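Local coordinates for metallo-beta-lactamase family protein (Staphylococcus aureus, PDB 3R2U) that is a putative metal-dependent hydrolase of the metallo-beta-lactamase superfamily with a rhodanese-like domain, and binds an iron(III) ion, at residues G142-S147 / R178-E183; T79-D84 / Q272-N277. One frame throughout, in Å; residues are numbered along the deposited sequence. Where two conformers were deposited one is given.

Contact 1. Residues G142-S147 / R178-E183. With FE (Fe (III) ion), chain E.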
loop_
_atom_site.group_PDB
_atom_site.type_symbol
_atom_site.label_atom_id
_atom_site.label_comp_id
_atom_site.label_asym_id
_atom_site.label_seq_id
_atom_site.Cartn_x
_atom_site.Cartn_y
_atom_site.Cartn_z
ATOM N N GLY A 142 -26.064 -26.082 21.267
ATOM C CA GLY A 142 -25.505 -25.733 22.585
ATOM C C GLY A 142 -25.227 -24.243 22.659
ATOM O O GLY A 142 -25.829 -23.521 23.451
ATOM N N HIS A 143 -24.295 -23.794 21.832
ATOM C CA HIS A 143 -23.993 -22.386 21.721
ATOM C C HIS A 143 -25.272 -21.716 21.211
ATOM O O HIS A 143 -25.689 -20.682 21.731
ATOM C CB HIS A 143 -22.812 -22.181 20.782
ATOM C CG HIS A 143 -22.511 -20.749 20.507
ATOM N ND1 HIS A 143 -22.087 -19.881 21.489
ATOM C CD2 HIS A 143 -22.551 -20.035 19.358
ATOM C CE1 HIS A 143 -21.892 -18.684 20.955
ATOM N NE2 HIS A 143 -22.170 -18.753 19.666
ATOM N N THR A 144 -25.887 -22.337 20.204
ATOM C CA THR A 144 -27.185 -21.935 19.684
ATOM C C THR A 144 -27.938 -23.212 19.354
ATOM O O THR A 144 -27.306 -24.260 19.122
ATOM C CB THR A 144 -27.122 -21.088 18.403
ATOM O OG1 THR A 144 -26.612 -21.888 17.326
ATOM C CG2 THR A 144 -26.282 -19.853 18.621
ATOM N N PRO A 145 -29.282 -23.145 19.336
ATOM C CA PRO A 145 -30.040 -24.357 19.033
ATOM C C PRO A 145 -29.826 -24.892 17.605
ATOM O O PRO A 145 -30.002 -26.103 17.366
ATOM C CB PRO A 145 -31.511 -23.931 19.245
ATOM C CG PRO A 145 -31.448 -22.571 19.963
ATOM C CD PRO A 145 -30.153 -21.970 19.542
ATOM N N GLU A 146 -29.441 -24.009 16.679
ATOM C CA GLU A 146 -29.266 -24.407 15.277
ATOM C C GLU A 146 -27.827 -24.731 14.873
ATOM O O GLU A 146 -27.614 -25.163 13.752
ATOM C CB GLU A 146 -29.810 -23.336 14.318
ATOM C CG GLU A 146 -28.877 -22.137 14.046
ATOM C CD GLU A 146 -28.732 -21.184 15.219
ATOM O OE1 GLU A 146 -29.603 -21.172 16.110
ATOM O OE2 GLU A 146 -27.753 -20.419 15.230
ATOM N N SER A 147 -26.865 -24.521 15.768
ATOM C CA SER A 147 -25.448 -24.731 15.459
ATOM C C SER A 147 -25.147 -26.048 14.813
ATOM O O SER A 147 -25.555 -27.088 15.298
ATOM C CB SER A 147 -24.553 -24.618 16.712
ATOM O OG SER A 147 -24.377 -23.275 17.104
ATOM N N ARG A 178 -20.690 -20.916 24.902
ATOM C CA ARG A 178 -21.676 -20.795 25.950
ATOM C C ARG A 178 -22.966 -20.471 25.235
ATOM O O ARG A 178 -22.938 -19.854 24.165
ATOM C CB ARG A 178 -21.341 -19.648 26.926
ATOM C CG ARG A 178 -19.977 -19.766 27.680
ATOM C CD ARG A 178 -19.850 -21.090 28.377
ATOM N NE ARG A 178 -18.847 -21.138 29.454
ATOM C CZ ARG A 178 -17.616 -21.655 29.355
ATOM N NH1 ARG A 178 -17.161 -22.168 28.222
ATOM N NH2 ARG A 178 -16.826 -21.653 30.413
ATOM N N PRO A 179 -24.117 -20.855 25.819
ATOM C CA PRO A 179 -25.373 -20.535 25.145
ATOM C C PRO A 179 -25.589 -19.034 24.995
ATOM O O PRO A 179 -25.464 -18.305 25.974
ATOM C CB PRO A 179 -26.434 -21.132 26.074
ATOM C CG PRO A 179 -25.705 -22.153 26.897
ATOM C CD PRO A 179 -24.331 -21.607 27.065
ATOM N N ASP A 180 -25.855 -18.577 23.767
ATOM C CA ASP A 180 -26.177 -17.158 23.517
ATOM C C ASP A 180 -27.396 -16.786 24.341
ATOM O O ASP A 180 -28.360 -17.543 24.393
ATOM C CB ASP A 180 -26.497 -16.890 22.031
ATOM C CG ASP A 180 -25.260 -16.705 21.181
ATOM O OD1 ASP A 180 -24.152 -16.640 21.759
ATOM O OD2 ASP A 180 -25.390 -16.602 19.938
ATOM N N LEU A 181 -27.355 -15.619 24.978
ATOM C CA LEU A 181 -28.473 -15.166 25.783
ATOM C C LEU A 181 -29.630 -14.708 24.902
ATOM O O LEU A 181 -29.463 -14.461 23.714
ATOM C CB LEU A 181 -28.057 -14.046 26.750
ATOM C CG LEU A 181 -27.039 -14.399 27.845
ATOM C CD1 LEU A 181 -26.990 -13.282 28.911
ATOM C CD2 LEU A 181 -27.370 -15.755 28.503
ATOM N N LEU A 182 -30.810 -14.607 25.505
ATOM C CA LEU A 182 -32.013 -14.195 24.790
ATOM C C LEU A 182 -32.420 -12.805 25.228
ATOM O O LEU A 182 -32.023 -12.339 26.303
ATOM C CB LEU A 182 -33.164 -15.169 25.067
ATOM C CG LEU A 182 -32.928 -16.631 24.673
ATOM C CD1 LEU A 182 -34.116 -17.482 25.122
ATOM C CD2 LEU A 182 -32.674 -16.769 23.160
ATOM N N GLU A 183 -33.205 -12.140 24.390
ATOM C CA GLU A 183 -33.697 -10.827 24.740
ATOM C C GLU A 183 -34.727 -10.941 25.860
ATOM O O GLU A 183 -35.562 -11.858 25.872
ATOM C CB GLU A 183 -34.322 -10.122 23.546
ATOM C CG GLU A 183 -33.355 -9.788 22.433
ATOM C CD GLU A 183 -33.963 -8.822 21.435
ATOM O OE1 GLU A 183 -35.039 -8.259 21.740
ATOM O OE2 GLU A 183 -33.367 -8.617 20.358
HETATM FE FE FE E . -21.479 -17.456 17.917
HETATM O O HOH W 1 -28.803 -19.712 22.678
HETATM O O HOH W 2 -23.694 -16.631 17.843
HETATM O O HOH W 3 -20.847 -16.127 16.173
HETATM O O HOH W 4 -20.931 -15.920 19.325
#
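His143 meets the loop 178-183 with both its ring and its backbone, and has the most surface buried, followed by Asp180 and Arg178. Its CG stands anti to the backbone N (chi1 175°), a torsion that carries NE2 to the iron at 2.3 Å while ND1, the other ring nitrogen, donates to the carbonyl O of Arg178 at 2.8 Å. That bond is bent, 136° at the hydrogen, and the acceptor lies out of the ring plane; together with the iron at NE2 it holds the ring's rotation. The main chain adds a straighter link: Asp180 N donates to His143 O at 2.9 Å, and Pro179 CA brings a CH...O contact to the same oxygen.

The Asp180 carboxylate is turned 70° from the imidazole and reaches it obliquely, OD1 lying 3.2 Å from His143 CE1. Its OD2 packs against Thr144 CG2 at 3.6 Å and accepts from a water bound to the iron, making Asp180 a second-shell group.

Arg178 contributes mainly through its carbonyl, since its guanidinium leads away to a salt bridge with Asp175. The contact joins the loop between strands 133-139 and 148-153, whose histidine fits the metal site at the strand ends of the alpha-beta/beta-alpha fold, to the loop running from strand 164-168 toward helix 191-206, with helix 252-260 against Pro179 and helix 269-279 against Thr144.

Contact 2. Residues T79-D84 / Q272-N277. With FE (Fe (III) ion), chain E.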
loop_
_atom_site.group_PDB
_atom_site.type_symbol
_atom_site.label_atom_id
_atom_site.label_comp_id
_atom_site.label_asym_id
_atom_site.label_seq_id
_atom_site.Cartn_x
_atom_site.Cartn_y
_atom_site.Cartn_z
ATOM N N THR A 79 -21.832 -21.876 10.059
ATOM C CA THR A 79 -22.051 -22.772 11.188
ATOM C C THR A 79 -23.284 -22.478 12.054
ATOM O O THR A 79 -23.861 -23.398 12.645
ATOM C CB THR A 79 -20.797 -22.849 12.069
ATOM O OG1 THR A 79 -20.472 -21.553 12.591
ATOM C CG2 THR A 79 -19.583 -23.368 11.225
ATOM N N HIS A 80 -23.670 -21.212 12.149
ATOM C CA HIS A 80 -24.805 -20.798 12.973
ATOM C C HIS A 80 -25.087 -19.321 12.794
ATOM O O HIS A 80 -24.350 -18.627 12.077
ATOM C CB HIS A 80 -24.512 -21.078 14.466
ATOM C CG HIS A 80 -23.372 -20.295 15.038
ATOM N ND1 HIS A 80 -22.059 -20.506 14.675
ATOM C CD2 HIS A 80 -23.346 -19.345 16.003
ATOM C CE1 HIS A 80 -21.280 -19.683 15.359
ATOM N NE2 HIS A 80 -22.039 -18.975 16.176
ATOM N N ILE A 81 -26.148 -18.840 13.438
ATOM C CA ILE A 81 -26.522 -17.431 13.381
ATOM C C ILE A 81 -25.570 -16.679 14.323
ATOM O O ILE A 81 -25.657 -16.798 15.537
ATOM C CB ILE A 81 -28.015 -17.212 13.793
ATOM C CG1 ILE A 81 -28.947 -18.071 12.922
ATOM C CG2 ILE A 81 -28.377 -15.757 13.699
ATOM C CD1 ILE A 81 -30.450 -17.914 13.239
ATOM N N HIS A 82 -24.638 -15.928 13.745
ATOM C CA HIS A 82 -23.604 -15.255 14.522
ATOM C C HIS A 82 -24.063 -14.065 15.312
ATOM O O HIS A 82 -24.952 -13.332 14.894
ATOM C CB HIS A 82 -22.443 -14.864 13.613
ATOM C CG HIS A 82 -21.795 -16.037 12.971
ATOM N ND1 HIS A 82 -21.042 -16.940 13.684
ATOM C CD2 HIS A 82 -21.805 -16.477 11.690
ATOM C CE1 HIS A 82 -20.600 -17.877 12.863
ATOM N NE2 HIS A 82 -21.056 -17.624 11.652
ATOM N N ALA A 83 -23.444 -13.898 16.479
ATOM C CA ALA A 83 -23.748 -12.799 17.384
ATOM C C ALA A 83 -22.617 -11.791 17.449
ATOM O O ALA A 83 -22.772 -10.737 18.054
ATOM C CB ALA A 83 -24.001 -13.349 18.793
ATOM N N ASP A 84 -21.503 -12.078 16.799
ATOM C CA ASP A 84 -20.317 -11.244 16.973
ATOM C C ASP A 84 -19.647 -10.705 15.711
ATOM O O ASP A 84 -18.580 -10.103 15.790
ATOM C CB ASP A 84 -19.317 -11.963 17.893
ATOM C CG ASP A 84 -19.194 -13.421 17.566
ATOM O OD1 ASP A 84 -19.588 -13.819 16.454
ATOM O OD2 ASP A 84 -18.704 -14.175 18.418
ATOM N N GLN A 272 -27.698 -7.062 18.441
ATOM C CA GLN A 272 -28.010 -6.489 17.130
ATOM C C GLN A 272 -27.489 -7.367 16.022
ATOM O O GLN A 272 -28.119 -7.475 14.983
ATOM C CB GLN A 272 -27.398 -5.086 17.008
ATOM C CG GLN A 272 -27.673 -4.339 15.673
ATOM C CD GLN A 272 -29.125 -3.906 15.527
ATOM O OE1 GLN A 272 -29.908 -3.974 16.472
ATOM N NE2 GLN A 272 -29.483 -3.464 14.343
ATOM N N MET A 273 -26.319 -7.983 16.233
ATOM C CA MET A 273 -25.700 -8.831 15.203
ATOM C C MET A 273 -26.546 -10.036 14.902
ATOM O O MET A 273 -26.644 -10.466 13.758
ATOM C CB MET A 273 -24.321 -9.335 15.657
ATOM C CG MET A 273 -23.300 -8.281 15.853
ATOM S SD MET A 273 -22.348 -7.909 14.389
ATOM C CE MET A 273 -23.569 -7.727 13.134
ATOM N N LYS A 274 -27.130 -10.595 15.944
ATOM C CA LYS A 274 -27.962 -11.774 15.821
ATOM C C LYS A 274 -29.171 -11.488 14.909
ATOM O O LYS A 274 -29.592 -12.333 14.115
ATOM C CB LYS A 274 -28.449 -12.180 17.207
ATOM C CG LYS A 274 -28.785 -13.632 17.370
ATOM C CD LYS A 274 -27.554 -14.411 17.857
ATOM C CE LYS A 274 -27.906 -15.834 18.253
ATOM N NZ LYS A 274 -27.920 -16.799 17.131
ATOM N N LYS A 275 -29.743 -10.300 15.068
ATOM C CA LYS A 275 -30.897 -9.873 14.255
ATOM C C LYS A 275 -30.470 -9.611 12.822
ATOM O O LYS A 275 -31.134 -10.026 11.894
ATOM C CB LYS A 275 -31.484 -8.590 14.840
ATOM C CG LYS A 275 -31.915 -8.706 16.300
ATOM C CD LYS A 275 -31.720 -7.349 17.012
ATOM C CE LYS A 275 -32.946 -6.480 17.089
ATOM N NZ LYS A 275 -33.722 -6.862 18.313
ATOM N N ILE A 276 -29.358 -8.898 12.636
ATOM C CA ILE A 276 -28.823 -8.655 11.285
ATOM C C ILE A 276 -28.549 -9.965 10.555
ATOM O O ILE A 276 -28.806 -10.098 9.354
ATOM C CB ILE A 276 -27.530 -7.813 11.363
ATOM C CG1 ILE A 276 -27.908 -6.368 11.700
ATOM C CG2 ILE A 276 -26.736 -7.889 10.075
ATOM C CD1 ILE A 276 -26.715 -5.462 11.930
ATOM N N ASN A 277 -28.004 -10.936 11.280
ATOM C CA ASN A 277 -27.720 -12.233 10.706
ATOM C C ASN A 277 -28.939 -13.094 10.462
ATOM O O ASN A 277 -28.983 -13.861 9.497
ATOM C CB ASN A 277 -26.667 -12.949 11.554
ATOM C CG ASN A 277 -25.313 -12.287 11.404
ATOM O OD1 ASN A 277 -25.027 -11.744 10.334
ATOM N ND2 ASN A 277 -24.507 -12.261 12.466
HETATM FE FE FE E . -21.479 -17.456 17.917
HETATM O O HOH W 2 -23.694 -16.631 17.843
HETATM O O HOH W 3 -20.847 -16.127 16.173
HETATM O O HOH W 4 -20.931 -15.920 19.325
#
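The loop 79-84 runs against one side of helix 269-279, the CA atoms of Ala83 and Lys274 being 4.6 Å apart and those of Ile81 and Asn277 6.0 Å. Lys274 has the most surface buried: its chain, bent at chi2 (91°) and chi4, passes CD over the methyl of Ala83 at 3.8 Å and delivers NZ to Ile81 O at 2.8 Å, crossing the Ile81 side chain at about a right angle. One turn on, Asn277 ND2 donates to His82 O at 2.7 Å. The bond is straight (168°) with the acceptor in the amide plane, yet the donor stands above the carbonyl plane. ND2 also bonds Phe85 O, and OD1 accepts from Ser87 N, bonds that fix the amide's rotation.

Helix side chains clamp two successive carbonyls of the metal-binding loop. His80, His82 and Asp84 spell the His-X-His-X-Asp signature of the superfamily; only His80 of the three binds this iron, NE2 at 2.4 Å, its ND1 donating to Thr79 OG1 at 2.8 Å, while His82, bonded also to Asp54, and Asp84 reach its waters. Ile81 O takes both NZ and an iron-bound water, so the ammonium probably polarises a carbonyl that helps position that water.

Overall arrangement
Both contacts serve one iron site: contact 1 supplies His143, contact 2 supplies His80, and Asp169 completes the protein ligands. Both share the three iron-bound waters. The two rings meet nearly perpendicular, and the contact centres are about 11 Å apart. Contact 2 is the more buried, its centre about 8 Å from the chain centre, and sets a helix against a loop; contact 1, its centre at about 14 Å, is partly buried and joins two loops. In contact 1 the metal ligand itself bonds across, whereas in contact 2 lysine and asparagine grip backbone carbonyls beside the ligand. A Glu183-Lys275 salt bridge, and probably a bond from Ile81 N to Glu146 OE2, tie the contacts together.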